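Local coordinates for protein complement factor H (Bos taurus, PDB 6XZ6) that probably regulates complement activation in cattle, and through this domain is bound by the factor H receptor of Trypanosoma brucei, at residues B[30-33]-B[37-40]; B[43-48]-B[54-59]. All blocks are in the same frame, centred on the assembly; numbering follows the deposited sequence.

How the interactions relate
Both contacts lie in one sushi repeat, with centres about 9 Å apart. Interaction 1 brings strand 27-32 against 37-40; interaction 2 brings strand 44-48 against 54-59. The first segments of the two contacts are neighbours in one sheet. The second segments pair through strands 37-38 and 58-59. The disulfide Cys32 SG to Cys58 SG, 2.1 Å, bonds interaction 1 to interaction 2. Tyr30 CE1 also packs 3.7 Å from Pro56 CB, and Glu39 OE2 forms a salt bridge of 2.8 Å to Arg57 NH2 at the surface. The trypanosome receptor touches 30-33 and 43-48, the sheet side of both contacts.

Interaction 1 (B[30-33]-B[37-40]); sequences YECK and FPEI
Tyr30 and Pro38 make the apolar part of this contact. The proline lies aslant to the phenol ring. The hydroxyl end of the tyrosine does most of the touching: Tyr30 OH lies 3.4 Å from Pro38 CB. The ring atom Tyr30 CE2 follows at 4.0 Å from Pro38 CB. The Tyr30 bond from CA to CB does not itself point at 37-40. With chi1 at 73°, the ring is swung between the two backbone branches at CA, and its length then carries the hydroxyl over to the proline.

The second kind of contact is made by sulfur. Cys32 directs CB toward 37-40, and its SG sits beside the peptide that joins Phe37 to Pro38. Cys32 SG is 3.7 Å from Pro38 N. The proline ring is also reached, with Cys32 SG 4.0 Å from Pro38 CD. Pro38 is therefore touched at CB by Tyr30 and at CD by Cys32. The sulfur is held there covalently, because Cys32 forms the disulfide to Cys58. This is the second-to-fourth cysteine link of the sushi repeat, a small domain with few strands and two disulfides.

No hydrogen bond crosses between 30-33 and 37-40, although the segments run in opposite directions. The backbones are nearest at Cys32 and Phe37, with 5.8 Å between their CA atoms. Strand 27-32 lies between strands 13-16 and 44-48 in the main sheet, whereas 37-38 pairs with 58-59. The backbones of Phe37 and Glu39 are hydrogen-bonded to Ala59 and Arg57, that of Tyr30 to Thr43 and that of Glu31 to Val14.

The charged side chains lead away from the contact. Glu39 is poorly ordered, and its carboxylate is turned to Arg57. Lys33 NZ forms a salt bridge to Glu169 of the receptor chain. Glu31 only packs, on Gly117 of that chain.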
ATOM      1  N   TYR B  30     -15.821  18.000  10.149  1.00 20.85           N
ATOM      2  CA  TYR B  30     -14.634  18.241   9.343  1.00 18.32           C
ATOM      3  C   TYR B  30     -13.358  17.629   9.943  1.00 27.40           C
ATOM      4  O   TYR B  30     -13.249  17.474  11.154  1.00 30.59           O
ATOM      5  CB  TYR B  30     -14.456  19.753   9.080  1.00 16.50           C
ATOM      6  CG  TYR B  30     -13.994  20.559  10.277  1.00 16.74           C
ATOM      7  CD1 TYR B  30     -14.893  20.951  11.270  1.00 20.10           C
ATOM      8  CD2 TYR B  30     -12.684  21.025  10.364  1.00 16.49           C
ATOM      9  CE1 TYR B  30     -14.482  21.728  12.347  1.00 23.27           C
ATOM     10  CE2 TYR B  30     -12.261  21.795  11.445  1.00 19.35           C
ATOM     11  CZ  TYR B  30     -13.163  22.147  12.430  1.00 29.76           C
ATOM     12  OH  TYR B  30     -12.757  22.899  13.501  1.00 41.27           O
ATOM     13  N   GLU B  31     -12.393  17.318   9.076  1.00 23.62           N
ATOM     14  CA  GLU B  31     -11.078  16.779   9.423  1.00 24.38           C
ATOM     15  C   GLU B  31     -10.038  17.652   8.752  1.00 28.33           C
ATOM     16  O   GLU B  31     -10.294  18.192   7.687  1.00 26.04           O
ATOM     17  CB  GLU B  31     -10.930  15.328   8.940  1.00 25.25           C
ATOM     18  CG  GLU B  31     -11.771  14.336   9.710  1.00 33.16           C
ATOM     19  CD  GLU B  31     -11.386  14.179  11.163  1.00 43.72           C
ATOM     20  OE1 GLU B  31     -10.190  13.917  11.427  1.00 34.78           O
ATOM     21  OE2 GLU B  31     -12.282  14.296  12.035  1.00 36.11           O
ATOM     22  N   CYS B  32      -8.880  17.785   9.365  1.00 29.02           N
ATOM     23  CA  CYS B  32      -7.792  18.588   8.833  1.00 31.28           C
ATOM     24  C   CYS B  32      -6.732  17.701   8.143  1.00 33.74           C
ATOM     25  O   CYS B  32      -6.563  16.530   8.502  1.00 32.42           O
ATOM     26  CB  CYS B  32      -7.184  19.465   9.932  1.00 35.83           C
ATOM     27  SG  CYS B  32      -8.318  20.714  10.629  1.00 40.91           S
ATOM     28  N   LYS B  33      -6.026  18.273   7.141  1.00 30.82           N
ATOM     29  CA  LYS B  33      -4.941  17.634   6.388  1.00 32.37           C
ATOM     30  C   LYS B  33      -3.827  17.282   7.349  1.00 38.85           C
ATOM     31  O   LYS B  33      -3.665  17.970   8.360  1.00 40.38           O
ATOM     32  CB  LYS B  33      -4.355  18.626   5.369  1.00 37.18           C
ATOM     33  CG  LYS B  33      -4.952  18.570   3.980  1.00 67.19           C
ATOM     34  CD  LYS B  33      -3.906  19.061   2.984  1.00 89.77           C
ATOM     35  CE  LYS B  33      -4.364  20.228   2.144  1.00104.78           C
ATOM     36  NZ  LYS B  33      -5.079  19.765   0.923  1.00108.85           N
ATOM     37  N   PHE B  37      -4.304  21.203  12.301  1.00 49.54           N
ATOM     38  CA  PHE B  37      -5.123  20.910  13.475  1.00 51.76           C
ATOM     39  C   PHE B  37      -6.275  21.913  13.587  1.00 54.75           C
ATOM     40  O   PHE B  37      -6.087  23.079  13.225  1.00 54.74           O
ATOM     41  CB  PHE B  37      -4.249  20.958  14.752  1.00 59.96           C
ATOM     42  CG  PHE B  37      -3.053  20.029  14.712  1.00 65.69           C
ATOM     43  CD1 PHE B  37      -1.843  20.446  14.164  1.00 72.28           C
ATOM     44  CD2 PHE B  37      -3.144  18.721  15.189  1.00 69.95           C
ATOM     45  CE1 PHE B  37      -0.744  19.573  14.098  1.00 76.37           C
ATOM     46  CE2 PHE B  37      -2.044  17.845  15.114  1.00 75.29           C
ATOM     47  CZ  PHE B  37      -0.854  18.277  14.569  1.00 75.52           C
ATOM     48  N   PRO B  38      -7.461  21.505  14.098  1.00 51.20           N
ATOM     49  CA  PRO B  38      -8.579  22.462  14.194  1.00 51.85           C
ATOM     50  C   PRO B  38      -8.393  23.558  15.229  1.00 64.72           C
ATOM     51  O   PRO B  38      -7.700  23.343  16.225  1.00 68.49           O
ATOM     52  CB  PRO B  38      -9.785  21.579  14.519  1.00 51.97           C
ATOM     53  CG  PRO B  38      -9.215  20.369  15.136  1.00 57.22           C
ATOM     54  CD  PRO B  38      -7.865  20.155  14.539  1.00 52.26           C
ATOM     55  N   GLU B  39      -9.057  24.713  15.017  1.00 65.46           N
ATOM     56  CA  GLU B  39      -9.006  25.876  15.927  1.00 72.16           C
ATOM     57  C   GLU B  39      -9.627  25.556  17.311  1.00 82.67           C
ATOM     58  O   GLU B  39      -9.104  25.990  18.343  1.00 86.62           O
ATOM     59  CB  GLU B  39      -9.711  27.086  15.287  1.00 73.27           C
ATOM     60  CG  GLU B  39      -9.155  28.436  15.719  1.00 90.74           C
ATOM     61  CD  GLU B  39      -9.959  29.635  15.248  1.00114.95           C
ATOM     62  OE1 GLU B  39      -9.385  30.501  14.544  1.00105.38           O
ATOM     63  OE2 GLU B  39     -11.163  29.711  15.582  1.00112.40           O
ATOM     64  N   ILE B  40     -10.750  24.788  17.298  1.00 79.34           N
ATOM     65  CA  ILE B  40     -11.529  24.308  18.458  1.00 81.87           C
ATOM     66  C   ILE B  40     -11.165  22.813  18.635  1.00 84.14           C
ATOM     67  O   ILE B  40     -10.526  22.250  17.755  1.00 80.97           O
ATOM     68  CB  ILE B  40     -13.070  24.524  18.209  1.00 83.47           C
ATOM     69  CG1 ILE B  40     -13.398  25.906  17.511  1.00 82.59           C
ATOM     70  CG2 ILE B  40     -13.910  24.314  19.482  1.00 88.21           C
ATOM     71  CD1 ILE B  40     -12.933  27.260  18.205  1.00 85.49           C
TER

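Interaction 2 (B[43-48]-B[54-59]); sequences TDATCT and PVPRCA
Ala45 meets both Pro54 and Pro56, and this is the tightly packed part of the contact. The methyl CB of Ala45 points toward 54-59. Ala45 CB lies 3.7 Å from Pro56 CG, the one apolar side-chain pair across the contact. On the backbone, Pro54 O is 3.6 Å from Ala45 CB. Ala45 and Pro56 are both buried. The backbones are also nearest here, with 5.4 Å between the CA atoms of Ala45 and Pro54.

Pro54 makes a second touch from its ring. Pro54 CD lies 3.6 Å from the carbonyl oxygen Asp44 O, and Pro54 CG is close to the same oxygen. This is van der Waals contact, and no hydrogen bond links the two segments. The peptide bond before Pro54 is cis. This bends the chain just after Val53, whose backbone is still hydrogen-bonded to Thr46.

The remainder is loose. The segments part on either side of the Ala45-Pro54 approach. On one side Cys47 CB stays 9.7 Å from Pro54 N. On the other, the exposed Ala59 keeps its CB 12.0 Å from Thr43 CG2. Asp44 lends only its backbone to 54-59; its side chain packs on His125 of the receptor chain. Val55 turns its side chain away from 43-48. Val55 CG1 sits over one face of the Arg57 guanidinium, displaced from its centre; that group also holds Glu39.

Strand 44-48 is an outer strand of the three-stranded sheet and pairs with strand 27-32. Pro56 continues the packing to Tyr30 of that strand and to Ile10. The sushi disulfide pattern ties the ends: Cys47 is bonded to Cys5 near the start of the repeat, and Cys58 holds strand 58-59 against the end of strand 27-32. The run 54-57 passes Asp44 and Ala45 of the outer strand and then leads into strand 58-59, which pairs with 37-38.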
ATOM      1  N   THR B  43     -14.840  18.587  16.021  1.00 65.11           N
ATOM      2  CA  THR B  43     -14.775  18.656  14.565  1.00 59.12           C
ATOM      3  C   THR B  43     -16.192  18.839  13.987  1.00 55.88           C
ATOM      4  O   THR B  43     -16.471  18.460  12.852  1.00 49.61           O
ATOM      5  CB  THR B  43     -13.961  17.473  14.023  1.00 72.89           C
ATOM      6  OG1 THR B  43     -14.389  16.254  14.651  1.00 80.00           O
ATOM      7  CG2 THR B  43     -12.433  17.682  14.191  1.00 70.97           C
ATOM      8  N   ASP B  44     -17.053  19.510  14.782  1.00 54.02           N
ATOM      9  CA  ASP B  44     -18.458  19.827  14.524  1.00 52.79           C
ATOM     10  C   ASP B  44     -18.708  21.283  14.185  1.00 52.01           C
ATOM     11  O   ASP B  44     -18.010  22.172  14.673  1.00 53.45           O
ATOM     12  CB  ASP B  44     -19.288  19.500  15.772  1.00 59.98           C
ATOM     13  CG  ASP B  44     -20.170  18.289  15.637  1.00 78.54           C
ATOM     14  OD1 ASP B  44     -20.554  17.958  14.484  1.00 78.83           O
ATOM     15  OD2 ASP B  44     -20.493  17.670  16.682  1.00 88.67           O
ATOM     16  N   ALA B  45     -19.748  21.522  13.373  1.00 44.30           N
ATOM     17  CA  ALA B  45     -20.245  22.845  12.982  1.00 43.17           C
ATOM     18  C   ALA B  45     -21.711  22.727  12.584  1.00 45.85           C
ATOM     19  O   ALA B  45     -22.075  21.822  11.836  1.00 42.14           O
ATOM     20  CB  ALA B  45     -19.423  23.437  11.856  1.00 40.42           C
ATOM     21  N   THR B  46     -22.553  23.604  13.153  1.00 46.64           N
ATOM     22  CA  THR B  46     -24.002  23.639  12.938  1.00 48.70           C
ATOM     23  C   THR B  46     -24.386  24.883  12.134  1.00 52.44           C
ATOM     24  O   THR B  46     -23.783  25.946  12.323  1.00 52.28           O
ATOM     25  CB  THR B  46     -24.732  23.597  14.296  1.00 59.12           C
ATOM     26  OG1 THR B  46     -24.163  22.575  15.107  1.00 62.50           O
ATOM     27  CG2 THR B  46     -26.220  23.343  14.163  1.00 57.64           C
ATOM     28  N   CYS B  47     -25.387  24.742  11.236  1.00 48.20           N
ATOM     29  CA  CYS B  47     -25.904  25.852  10.450  1.00 48.50           C
ATOM     30  C   CYS B  47     -26.867  26.653  11.322  1.00 56.84           C
ATOM     31  O   CYS B  47     -27.875  26.121  11.795  1.00 60.21           O
ATOM     32  CB  CYS B  47     -26.568  25.358   9.166  1.00 47.99           C
ATOM     33  SG  CYS B  47     -27.420  26.646   8.210  1.00 54.54           S
ATOM     34  N   THR B  48     -26.510  27.925  11.577  1.00 53.63           N
ATOM     35  CA  THR B  48     -27.264  28.877  12.396  1.00 57.96           C
ATOM     36  C   THR B  48     -27.527  30.181  11.621  1.00 64.83           C
ATOM     37  O   THR B  48     -27.092  30.333  10.473  1.00 60.69           O
ATOM     38  CB  THR B  48     -26.522  29.169  13.721  1.00 57.11           C
ATOM     39  OG1 THR B  48     -25.414  30.040  13.474  1.00 54.25           O
ATOM     40  CG2 THR B  48     -26.087  27.904  14.464  1.00 50.87           C
ATOM     41  N   PRO B  54     -19.551  26.194  15.840  1.00 51.97           N
ATOM     42  CA  PRO B  54     -18.401  27.122  15.774  1.00 51.84           C
ATOM     43  C   PRO B  54     -17.774  27.124  14.383  1.00 52.44           C
ATOM     44  O   PRO B  54     -17.941  26.152  13.638  1.00 50.50           O
ATOM     45  CB  PRO B  54     -17.452  26.585  16.856  1.00 55.30           C
ATOM     46  CG  PRO B  54     -17.732  25.127  16.932  1.00 58.32           C
ATOM     47  CD  PRO B  54     -19.203  24.962  16.586  1.00 54.35           C
ATOM     48  N   VAL B  55     -17.091  28.215  14.023  1.00 49.06           N
ATOM     49  CA  VAL B  55     -16.480  28.383  12.701  1.00 46.06           C
ATOM     50  C   VAL B  55     -15.372  27.337  12.429  1.00 48.92           C
ATOM     51  O   VAL B  55     -14.399  27.277  13.191  1.00 51.64           O
ATOM     52  CB  VAL B  55     -15.985  29.833  12.449  1.00 51.80           C
ATOM     53  CG1 VAL B  55     -15.534  30.013  11.001  1.00 49.10           C
ATOM     54  CG2 VAL B  55     -17.059  30.857  12.805  1.00 54.82           C
ATOM     55  N   PRO B  56     -15.495  26.521  11.350  1.00 40.28           N
ATOM     56  CA  PRO B  56     -14.454  25.527  11.060  1.00 37.82           C
ATOM     57  C   PRO B  56     -13.196  26.138  10.438  1.00 44.20           C
ATOM     58  O   PRO B  56     -13.273  26.806   9.394  1.00 46.08           O
ATOM     59  CB  PRO B  56     -15.151  24.548  10.105  1.00 35.81           C
ATOM     60  CG  PRO B  56     -16.566  24.991  10.020  1.00 41.00           C
ATOM     61  CD  PRO B  56     -16.580  26.431  10.363  1.00 39.52           C
ATOM     62  N   ARG B  57     -12.039  25.925  11.102  1.00 40.99           N
ATOM     63  CA  ARG B  57     -10.735  26.428  10.655  1.00 41.94           C
ATOM     64  C   ARG B  57      -9.637  25.419  10.951  1.00 46.12           C
ATOM     65  O   ARG B  57      -9.505  24.970  12.100  1.00 47.03           O
ATOM     66  CB  ARG B  57     -10.376  27.787  11.304  1.00 46.51           C
ATOM     67  CG  ARG B  57     -11.179  28.985  10.800  1.00 63.18           C
ATOM     68  CD  ARG B  57     -10.657  30.296  11.363  1.00 85.54           C
ATOM     69  NE  ARG B  57     -11.673  31.356  11.377  1.00 97.25           N
ATOM     70  CZ  ARG B  57     -12.527  31.570  12.376  1.00118.57           C
ATOM     71  NH1 ARG B  57     -13.407  32.561  12.306  1.00109.92           N
ATOM     72  NH2 ARG B  57     -12.523  30.782  13.445  1.00108.85           N
ATOM     73  N   CYS B  58      -8.844  25.069   9.898  1.00 41.14           N
ATOM     74  CA  CYS B  58      -7.681  24.179   9.966  1.00 40.72           C
ATOM     75  C   CYS B  58      -6.395  25.036   9.934  1.00 46.84           C
ATOM     76  O   CYS B  58      -6.110  25.715   8.943  1.00 48.02           O
ATOM     77  CB  CYS B  58      -7.706  23.138   8.850  1.00 38.03           C
ATOM     78  SG  CYS B  58      -8.988  21.858   9.052  1.00 39.14           S
ATOM     79  N   ALA B  59      -5.667  25.043  11.058  1.00 43.49           N
ATOM     80  CA  ALA B  59      -4.451  25.809  11.263  1.00 46.49           C
ATOM     81  C   ALA B  59      -3.229  24.920  11.329  1.00 51.36           C
ATOM     82  O   ALA B  59      -3.325  23.790  11.797  1.00 50.41           O
ATOM     83  CB  ALA B  59      -4.568  26.612  12.545  1.00 50.70           C
TER